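Local coordinates for uncharacterized protein (Bacteroides eggerthii DSM 20697, PDB 4ECO), which is of unknown function but, as a leucine-rich repeat protein of a gut bacterium, probably binds other proteins through its curved solenoid, at residues Gly189-Asn194 with Asn258-Thr263; Thr263-Phe268 with Ala281-Ile286; Thr196-Ala201 with Ser216-Glu221. One frame throughout, in Å; residues are numbered along the deposited sequence.

Interaction 1 of 3, residues Gly189-Asn194 with Asn258-Thr263. With NA (sodium ion), chain C.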
loop_
_atom_site.group_PDB
_atom_site.type_symbol
_atom_site.label_atom_id
_atom_site.label_comp_id
_atom_site.label_asym_id
_atom_site.label_seq_id
_atom_site.Cartn_x
_atom_site.Cartn_y
_atom_site.Cartn_z
ATOM N N GLY A 189 -3.752 3.096 -19.081
ATOM C CA GLY A 189 -4.216 3.725 -20.314
ATOM C C GLY A 189 -5.370 2.992 -20.979
ATOM O O GLY A 189 -5.819 3.372 -22.071
ATOM N N GLN A 190 -5.823 1.903 -20.338
ATOM C CA GLN A 190 -6.942 1.067 -20.763
ATOM C C GLN A 190 -8.203 1.790 -20.365
ATOM O O GLN A 190 -8.446 2.036 -19.176
ATOM C CB GLN A 190 -6.836 -0.332 -20.126
ATOM C CG GLN A 190 -7.906 -1.335 -20.520
ATOM C CD GLN A 190 -7.724 -2.595 -19.730
ATOM O OE1 GLN A 190 -8.326 -2.781 -18.665
ATOM N NE2 GLN A 190 -6.820 -3.447 -20.196
ATOM N N LEU A 191 -8.951 2.195 -21.375
ATOM C CA LEU A 191 -10.173 2.959 -21.215
ATOM C C LEU A 191 -11.348 2.086 -20.769
ATOM O O LEU A 191 -11.450 0.924 -21.185
ATOM C CB LEU A 191 -10.520 3.676 -22.537
ATOM C CG LEU A 191 -9.427 4.595 -23.134
ATOM C CD1 LEU A 191 -9.876 5.175 -24.456
ATOM C CD2 LEU A 191 -9.033 5.736 -22.173
ATOM N N SER A 192 -12.232 2.660 -19.913
ATOM C CA SER A 192 -13.470 2.039 -19.409
ATOM C C SER A 192 -14.686 2.705 -20.060
ATOM O O SER A 192 -15.827 2.241 -19.925
ATOM C CB SER A 192 -13.556 2.165 -17.889
ATOM O OG SER A 192 -13.873 3.497 -17.508
ATOM N N ASN A 193 -14.429 3.819 -20.749
ATOM C CA ASN A 193 -15.432 4.644 -21.414
ATOM C C ASN A 193 -14.781 5.496 -22.512
ATOM O O ASN A 193 -13.549 5.585 -22.589
ATOM C CB ASN A 193 -16.119 5.555 -20.374
ATOM C CG ASN A 193 -15.136 6.487 -19.693
ATOM O OD1 ASN A 193 -14.668 7.467 -20.270
ATOM N ND2 ASN A 193 -14.743 6.157 -18.479
ATOM N N ASN A 194 -15.622 6.190 -23.296
ATOM C CA ASN A 194 -15.165 7.090 -24.331
ATOM C C ASN A 194 -15.750 8.512 -24.091
ATOM O O ASN A 194 -16.276 9.133 -25.015
ATOM C CB ASN A 194 -15.503 6.548 -25.706
ATOM C CG ASN A 194 -14.608 7.120 -26.766
ATOM O OD1 ASN A 194 -13.447 6.707 -26.925
ATOM N ND2 ASN A 194 -15.115 8.125 -27.468
ATOM N N ASN A 258 -6.265 7.525 -14.294
ATOM C CA ASN A 258 -5.925 6.798 -15.511
ATOM C C ASN A 258 -6.604 7.410 -16.749
ATOM O O ASN A 258 -7.448 6.764 -17.380
ATOM C CB ASN A 258 -6.305 5.319 -15.343
ATOM C CG ASN A 258 -5.804 4.391 -16.398
ATOM O OD1 ASN A 258 -4.827 4.660 -17.094
ATOM N ND2 ASN A 258 -6.479 3.274 -16.551
ATOM N N CYS A 259 -6.264 8.673 -17.069
ATOM C CA CYS A 259 -6.772 9.323 -18.277
ATOM C C CYS A 259 -5.547 9.544 -19.180
ATOM O O CYS A 259 -4.762 10.485 -18.977
ATOM C CB CYS A 259 -7.539 10.597 -17.945
ATOM S SG CYS A 259 -9.026 10.327 -16.936
ATOM N N PRO A 260 -5.283 8.548 -20.077
ATOM C CA PRO A 260 -4.025 8.531 -20.849
ATOM C C PRO A 260 -3.771 9.715 -21.770
ATOM O O PRO A 260 -2.597 9.938 -22.109
ATOM C CB PRO A 260 -4.148 7.266 -21.692
ATOM C CG PRO A 260 -5.583 6.976 -21.747
ATOM C CD PRO A 260 -6.078 7.343 -20.384
ATOM N N ASN A 261 -4.805 10.474 -22.157
ATOM C CA ASN A 261 -4.567 11.583 -23.066
ATOM C C ASN A 261 -4.374 12.925 -22.304
ATOM O O ASN A 261 -4.184 13.972 -22.947
ATOM C CB ASN A 261 -5.660 11.667 -24.120
ATOM C CG ASN A 261 -5.692 10.411 -24.967
ATOM O OD1 ASN A 261 -4.648 9.877 -25.389
ATOM N ND2 ASN A 261 -6.883 9.864 -25.175
ATOM N N LEU A 262 -4.290 12.872 -20.961
ATOM C CA LEU A 262 -3.955 14.049 -20.176
ATOM C C LEU A 262 -2.472 14.359 -20.352
ATOM O O LEU A 262 -1.657 13.442 -20.286
ATOM C CB LEU A 262 -4.283 13.861 -18.671
ATOM C CG LEU A 262 -5.736 13.731 -18.236
ATOM C CD1 LEU A 262 -5.832 13.628 -16.756
ATOM C CD2 LEU A 262 -6.587 14.902 -18.681
ATOM N N THR A 263 -2.119 15.632 -20.583
ATOM C CA THR A 263 -0.725 16.067 -20.705
ATOM C C THR A 263 -0.423 17.002 -19.550
ATOM O O THR A 263 0.735 17.370 -19.326
ATOM C CB THR A 263 -0.416 16.694 -22.068
ATOM O OG1 THR A 263 -1.397 17.680 -22.413
ATOM C CG2 THR A 263 -0.291 15.664 -23.161
HETATM NA NA NA C . -17.106 1.704 -17.898
#

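Interaction 2 of 3, residues Thr263-Phe268 with Ala281-Ile286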
loop_
_atom_site.group_PDB
_atom_site.type_symbol
_atom_site.label_atom_id
_atom_site.label_comp_id
_atom_site.label_asym_id
_atom_site.label_seq_id
_atom_site.Cartn_x
_atom_site.Cartn_y
_atom_site.Cartn_z
ATOM N N THR A 263 -2.119 15.632 -20.583
ATOM C CA THR A 263 -0.725 16.067 -20.705
ATOM C C THR A 263 -0.423 17.002 -19.550
ATOM O O THR A 263 0.735 17.370 -19.326
ATOM C CB THR A 263 -0.416 16.694 -22.068
ATOM O OG1 THR A 263 -1.397 17.680 -22.413
ATOM C CG2 THR A 263 -0.291 15.664 -23.161
ATOM N N LYS A 264 -1.480 17.361 -18.797
ATOM C CA LYS A 264 -1.466 18.206 -17.596
ATOM C C LYS A 264 -2.708 17.904 -16.797
ATOM O O LYS A 264 -3.638 17.301 -17.326
ATOM C CB LYS A 264 -1.376 19.715 -17.951
ATOM C CG LYS A 264 -2.670 20.321 -18.504
ATOM C CD LYS A 264 -2.588 21.809 -18.727
ATOM C CE LYS A 264 -3.968 22.394 -18.765
ATOM N NZ LYS A 264 -3.967 23.756 -19.348
ATOM N N LEU A 265 -2.745 18.310 -15.529
ATOM C CA LEU A 265 -3.946 18.109 -14.700
ATOM C C LEU A 265 -4.978 19.152 -15.063
ATOM O O LEU A 265 -4.577 20.287 -15.361
ATOM C CB LEU A 265 -3.640 18.162 -13.184
ATOM C CG LEU A 265 -2.738 17.070 -12.617
ATOM C CD1 LEU A 265 -2.503 17.288 -11.142
ATOM C CD2 LEU A 265 -3.332 15.685 -12.830
ATOM N N PRO A 266 -6.301 18.811 -15.056
ATOM C CA PRO A 266 -7.325 19.836 -15.355
ATOM C C PRO A 266 -7.197 20.994 -14.357
ATOM O O PRO A 266 -6.882 20.800 -13.181
ATOM C CB PRO A 266 -8.660 19.080 -15.257
ATOM C CG PRO A 266 -8.375 17.846 -14.568
ATOM C CD PRO A 266 -6.917 17.512 -14.722
ATOM N N THR A 267 -7.355 22.199 -14.859
ATOM C CA THR A 267 -7.118 23.443 -14.122
ATOM C C THR A 267 -8.183 23.778 -13.062
ATOM O O THR A 267 -7.948 24.671 -12.230
ATOM C CB THR A 267 -7.023 24.599 -15.115
ATOM O OG1 THR A 267 -8.253 24.679 -15.835
ATOM C CG2 THR A 267 -5.851 24.432 -16.085
ATOM N N PHE A 268 -9.324 23.077 -13.075
ATOM C CA PHE A 268 -10.410 23.369 -12.139
ATOM C C PHE A 268 -10.034 22.950 -10.717
ATOM O O PHE A 268 -10.609 23.481 -9.758
ATOM C CB PHE A 268 -11.720 22.689 -12.585
ATOM C CG PHE A 268 -11.881 21.236 -12.224
ATOM C CD1 PHE A 268 -11.432 20.240 -13.080
ATOM C CD2 PHE A 268 -12.506 20.861 -11.037
ATOM C CE1 PHE A 268 -11.587 18.892 -12.747
ATOM C CE2 PHE A 268 -12.645 19.516 -10.691
ATOM C CZ PHE A 268 -12.192 18.540 -11.551
ATOM N N ALA A 281 -3.753 9.402 -9.846
ATOM C CA ALA A 281 -2.911 8.264 -10.194
ATOM C C ALA A 281 -3.124 7.815 -11.661
ATOM O O ALA A 281 -4.189 8.062 -12.232
ATOM C CB ALA A 281 -3.190 7.119 -9.248
ATOM N N CYS A 282 -2.103 7.170 -12.257
ATOM C CA CYS A 282 -2.058 6.575 -13.608
ATOM C C CYS A 282 -2.137 7.586 -14.721
ATOM O O CYS A 282 -2.485 7.180 -15.836
ATOM C CB CYS A 282 -3.134 5.511 -13.821
ATOM S SG CYS A 282 -2.998 4.060 -12.759
ATOM N N ASN A 283 -1.781 8.848 -14.497
ATOM C CA ASN A 283 -1.808 9.802 -15.610
ATOM C C ASN A 283 -0.386 9.935 -16.182
ATOM O O ASN A 283 0.288 10.951 -16.004
ATOM C CB ASN A 283 -2.391 11.113 -15.160
ATOM C CG ASN A 283 -3.815 11.002 -14.706
ATOM O OD1 ASN A 283 -4.673 10.435 -15.401
ATOM N ND2 ASN A 283 -4.105 11.560 -13.538
ATOM N N ARG A 284 0.071 8.857 -16.849
ATOM C CA ARG A 284 1.415 8.743 -17.386
ATOM C C ARG A 284 1.599 9.446 -18.706
ATOM O O ARG A 284 2.732 9.496 -19.190
ATOM C CB ARG A 284 1.830 7.296 -17.508
ATOM C CG ARG A 284 2.618 6.901 -16.276
ATOM C CD ARG A 284 2.939 5.435 -16.231
ATOM N NE ARG A 284 3.683 5.151 -15.010
ATOM C CZ ARG A 284 4.029 3.944 -14.600
ATOM N NH1 ARG A 284 3.713 2.874 -15.324
ATOM N NH2 ARG A 284 4.688 3.790 -13.454
ATOM N N GLY A 285 0.546 10.092 -19.221
ATOM C CA GLY A 285 0.658 10.947 -20.394
ATOM C C GLY A 285 1.266 12.283 -20.002
ATOM O O GLY A 285 1.791 13.011 -20.857
ATOM N N ILE A 286 1.184 12.617 -18.692
ATOM C CA ILE A 286 1.684 13.850 -18.083
ATOM C C ILE A 286 3.154 13.682 -17.741
ATOM O O ILE A 286 3.503 12.790 -16.959
ATOM C CB ILE A 286 0.874 14.288 -16.811
ATOM C CG1 ILE A 286 -0.665 14.092 -16.973
ATOM C CG2 ILE A 286 1.254 15.731 -16.380
ATOM C CD1 ILE A 286 -1.529 14.441 -15.740
#

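Interaction 3 of 3, residues Thr196-Ala201 with Ser216-Glu221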
loop_
_atom_site.group_PDB
_atom_site.type_symbol
_atom_site.label_atom_id
_atom_site.label_comp_id
_atom_site.label_asym_id
_atom_site.label_seq_id
_atom_site.Cartn_x
_atom_site.Cartn_y
_atom_site.Cartn_z
ATOM N N THR A 196 -15.323 12.150 -24.011
ATOM C CA THR A 196 -14.348 13.023 -24.665
ATOM C C THR A 196 -14.457 14.476 -24.209
ATOM O O THR A 196 -13.585 15.280 -24.529
ATOM C CB THR A 196 -14.530 12.935 -26.189
ATOM O OG1 THR A 196 -15.891 13.241 -26.534
ATOM C CG2 THR A 196 -14.149 11.562 -26.738
ATOM N N PHE A 197 -15.499 14.808 -23.451
ATOM C CA PHE A 197 -15.755 16.167 -23.000
ATOM C C PHE A 197 -16.621 16.152 -21.734
ATOM O O PHE A 197 -17.497 15.289 -21.587
ATOM C CB PHE A 197 -16.472 16.942 -24.142
ATOM C CG PHE A 197 -16.527 18.434 -23.995
ATOM C CD1 PHE A 197 -17.528 19.039 -23.248
ATOM C CD2 PHE A 197 -15.583 19.243 -24.611
ATOM C CE1 PHE A 197 -17.546 20.421 -23.066
ATOM C CE2 PHE A 197 -15.612 20.627 -24.443
ATOM C CZ PHE A 197 -16.603 21.207 -23.682
ATOM N N VAL A 198 -16.371 17.106 -20.822
ATOM C CA VAL A 198 -17.155 17.304 -19.602
ATOM C C VAL A 198 -17.472 18.784 -19.546
ATOM O O VAL A 198 -16.558 19.618 -19.573
ATOM C CB VAL A 198 -16.548 16.785 -18.265
ATOM C CG1 VAL A 198 -17.595 16.825 -17.157
ATOM C CG2 VAL A 198 -16.013 15.373 -18.405
ATOM N N SER A 199 -18.776 19.098 -19.497
ATOM C CA SER A 199 -19.330 20.441 -19.471
ATOM C C SER A 199 -18.889 21.264 -18.232
ATOM O O SER A 199 -18.754 20.753 -17.117
ATOM C CB SER A 199 -20.856 20.360 -19.504
ATOM O OG SER A 199 -21.496 21.607 -19.307
ATOM N N LYS A 200 -18.703 22.561 -18.466
ATOM C CA LYS A 200 -18.423 23.629 -17.523
ATOM C C LYS A 200 -19.487 23.660 -16.415
ATOM O O LYS A 200 -19.186 24.035 -15.281
ATOM C CB LYS A 200 -18.484 24.931 -18.350
ATOM C CG LYS A 200 -18.023 26.216 -17.699
ATOM C CD LYS A 200 -18.177 27.361 -18.683
ATOM C CE LYS A 200 -17.859 28.695 -18.050
ATOM N NZ LYS A 200 -17.926 29.826 -19.025
ATOM N N ALA A 201 -20.735 23.243 -16.769
ATOM C CA ALA A 201 -21.981 23.244 -15.984
ATOM C C ALA A 201 -21.858 22.613 -14.600
ATOM O O ALA A 201 -22.682 22.940 -13.754
ATOM C CB ALA A 201 -23.092 22.537 -16.748
ATOM N N SER A 216 -10.781 7.567 -19.083
ATOM C CA SER A 216 -11.388 8.377 -20.140
ATOM C C SER A 216 -10.364 8.894 -21.118
ATOM O O SER A 216 -9.244 9.214 -20.715
ATOM C CB SER A 216 -12.138 9.566 -19.537
ATOM O OG SER A 216 -13.408 9.210 -19.010
ATOM N N PRO A 217 -10.735 9.049 -22.402
ATOM C CA PRO A 217 -9.751 9.516 -23.391
ATOM C C PRO A 217 -9.699 11.032 -23.559
ATOM O O PRO A 217 -8.991 11.509 -24.462
ATOM C CB PRO A 217 -10.241 8.873 -24.685
ATOM C CG PRO A 217 -11.705 8.719 -24.508
ATOM C CD PRO A 217 -12.016 8.686 -23.050
ATOM N N PHE A 218 -10.433 11.793 -22.714
ATOM C CA PHE A 218 -10.476 13.249 -22.874
ATOM C C PHE A 218 -9.124 13.907 -22.560
ATOM O O PHE A 218 -8.261 13.310 -21.916
ATOM C CB PHE A 218 -11.592 13.904 -22.029
ATOM C CG PHE A 218 -11.787 13.424 -20.606
ATOM C CD1 PHE A 218 -10.693 13.212 -19.764
ATOM C CD2 PHE A 218 -13.064 13.296 -20.069
ATOM C CE1 PHE A 218 -10.877 12.826 -18.434
ATOM C CE2 PHE A 218 -13.240 12.899 -18.738
ATOM C CZ PHE A 218 -12.144 12.673 -17.925
ATOM N N VAL A 219 -8.955 15.132 -23.067
ATOM C CA VAL A 219 -7.780 15.983 -22.867
ATOM C C VAL A 219 -8.112 16.966 -21.736
ATOM O O VAL A 219 -9.286 17.268 -21.515
ATOM C CB VAL A 219 -7.313 16.689 -24.176
ATOM C CG1 VAL A 219 -6.735 15.682 -25.162
ATOM C CG2 VAL A 219 -8.439 17.490 -24.824
ATOM N N ALA A 220 -7.085 17.444 -21.019
ATOM C CA ALA A 220 -7.196 18.323 -19.843
ATOM C C ALA A 220 -8.100 19.550 -20.061
ATOM O O ALA A 220 -8.921 19.850 -19.191
ATOM C CB ALA A 220 -5.827 18.787 -19.422
ATOM N N GLU A 221 -7.981 20.214 -21.228
ATOM C CA GLU A 221 -8.729 21.433 -21.571
ATOM C C GLU A 221 -10.233 21.164 -21.828
ATOM O O GLU A 221 -11.008 22.118 -21.914
ATOM C CB GLU A 221 -8.102 22.163 -22.788
ATOM C CG GLU A 221 -7.936 21.347 -24.069
ATOM C CD GLU A 221 -6.681 20.499 -24.227
ATOM O OE1 GLU A 221 -5.979 20.251 -23.220
ATOM O OE2 GLU A 221 -6.417 20.056 -25.370
HETATM O O HOH W 1 -11.158 15.738 -25.176
#

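Interaction 1 of 3, residues Gly189-Asn194 with Asn258-Thr263
The one hydrogen bond between Gly189-Asn194 and Asn258-Thr263 runs from the backbone N of Gly189 to the side-chain OD1 of Asn258, 2.7 Å long with an N-H...O angle of 150°. The donor lies in the plane of the amide, on a lone pair of OD1. Asn258 reaches it with CG anti to its own backbone N (chi1 -169°). The other half of the amide is engaged too: ND2 donates to Asn215 OD1 and to Gln187 O, so both ends of this buried group are held and the rotation of its plane is set.

Apolar contact is supplied by the proline. CD2 of Leu191 comes to 3.7 Å from CG of Pro260, the two side chains crossing obliquely, and the same CG of Pro260 lies 3.6 Å from the carbonyl O of Gly189. Gly189 has a positive phi of 92°, a backbone shape at which a CB would be jammed against the carbonyl O of the preceding residue, which by itself calls for glycine. Pro260 itself sits inside a type I beta turn from Cys259 to Leu262, closed by the backbone bond from Leu262 N to Cys259 O.

Metal binding appears at the far end of Gly189-Asn194, where the carbonyl O of Ser192 lies 2.5 Å from a sodium ion that Glu117 OE2 also binds. The neighbouring Asn193 turns OD1 to Ser216 OG and Ile195 N, and ND2 to Gly214 O.

In the leucine-rich repeat solenoid this is a surface contact between loops. Gly189-Asn194 follows helix 160-168 and leads into strand 194-198, while Asn258-Thr263 leaves strand 253-257, one of the parallel repeat strands, on the way to strand 277-279.

Interaction 2 of 3, residues Thr263-Phe268 with Ala281-Ile286
Ile286 turns CG1 beside its backbone N and anti to the carbonyl carbon (chi1 -41°), and an extended chi2 of 177° carries CD1 onward to the 263-268 segment. Leu265 has CG placed in the same sense (chi1 -65°). The two side chains cross at about a right angle, with CD2 of Leu265 3.6 Å from CD1 of Ile286.

The isoleucine grips backbone as well as side chain. Its CG2 branch lies 3.4 Å from the carbonyl O of Thr263, and CG1 packs near Lys264 N. Ile286 CD1 sits 3.8 Å from the backbone atom C of Lys264. No hydrogen bond crosses between the segments.

Both pieces belong to successive turns of the leucine-rich repeat solenoid, in the loops that flank strand 277-279, and helix 288-300 covers the contact: Leu291 touches both Leu265 and Ile286. The Asn283 to Ile286 type I beta turn, closed by Ile286 N to Asn283 O, presents the isoleucine. Asn283 heads that turn, its OD1 accepting from Cys259 N and its ND2 donating to Val256 O. An alanine in place of Ile286 would probably open a gap beside Leu265 and the Thr263 carbonyl, with Leu291 losing part of its apolar neighbour. The Leu265 backbone N donates to Asp294 OD2 of the same helix.

Interaction 3 of 3, residues Thr196-Ala201 with Ser216-Glu221
Strand 194-198, which pairs in parallel with the short strand 96-97, meets here the loop that follows repeat strand 210-214, so that the contact joins two parts of the leucine-rich repeat solenoid in a buried place. Phe218 carries it. Its CB lies 3.5 Å from the carbonyl O of Thr196, and the CD2-CE2 bond of its ring meets Val198, whose CG2 is 3.7 Å from CE2 and somewhat farther from CD2. The valine and phenylalanine side chains cross at a slant, the methyl lying oblique to the ring.

A chi1 of 43° sets CG of Phe218 between its backbone N and carbonyl carbon, folding the ring back over its own segment: CB of Ser216 stands 3.4 Å above the plane, over the ring centre. At the ring edge, near its plane, lies the backbone N of Phe197. Ile195, Ile223 and Cys259 also touch the phenylalanine, giving it an apolar setting among neighbouring loops and the strand.

Farther along the first segment, Ser199 OG accepts from Ala201 N at 3.1 Å, an ST turn at the start of a 3-10 segment, and it also bonds with Asp99 OD1. The polar link between the two segments is made by a single water, which donates to Thr196 O at 2.6 Å and accepts from Val219 N at 3.1 Å.

In the fold
The three contacts cluster on one side of the chain's centre, their centres about 10 to 12 Å apart, yet differ in chemistry. Interaction 1 is a surface contact that combines one asparagine hydrogen bond with a leucine-proline contact, close to the sodium site; interaction 2 is partly buried, has no hydrogen bond across its segments and rests on aliphatic packing, part of it against backbone; interaction 3 is buried, aromatic and bridged by water. Interactions 1 and 2 share Thr263 and are joined by the bond Asn258 N to Ala281 O. Interaction 3 nests within the loop that interaction 1 closes, and Asn261 ND2 to Pro217 O ties them. Ala220 packs against Lys264, linking interactions 2 and 3.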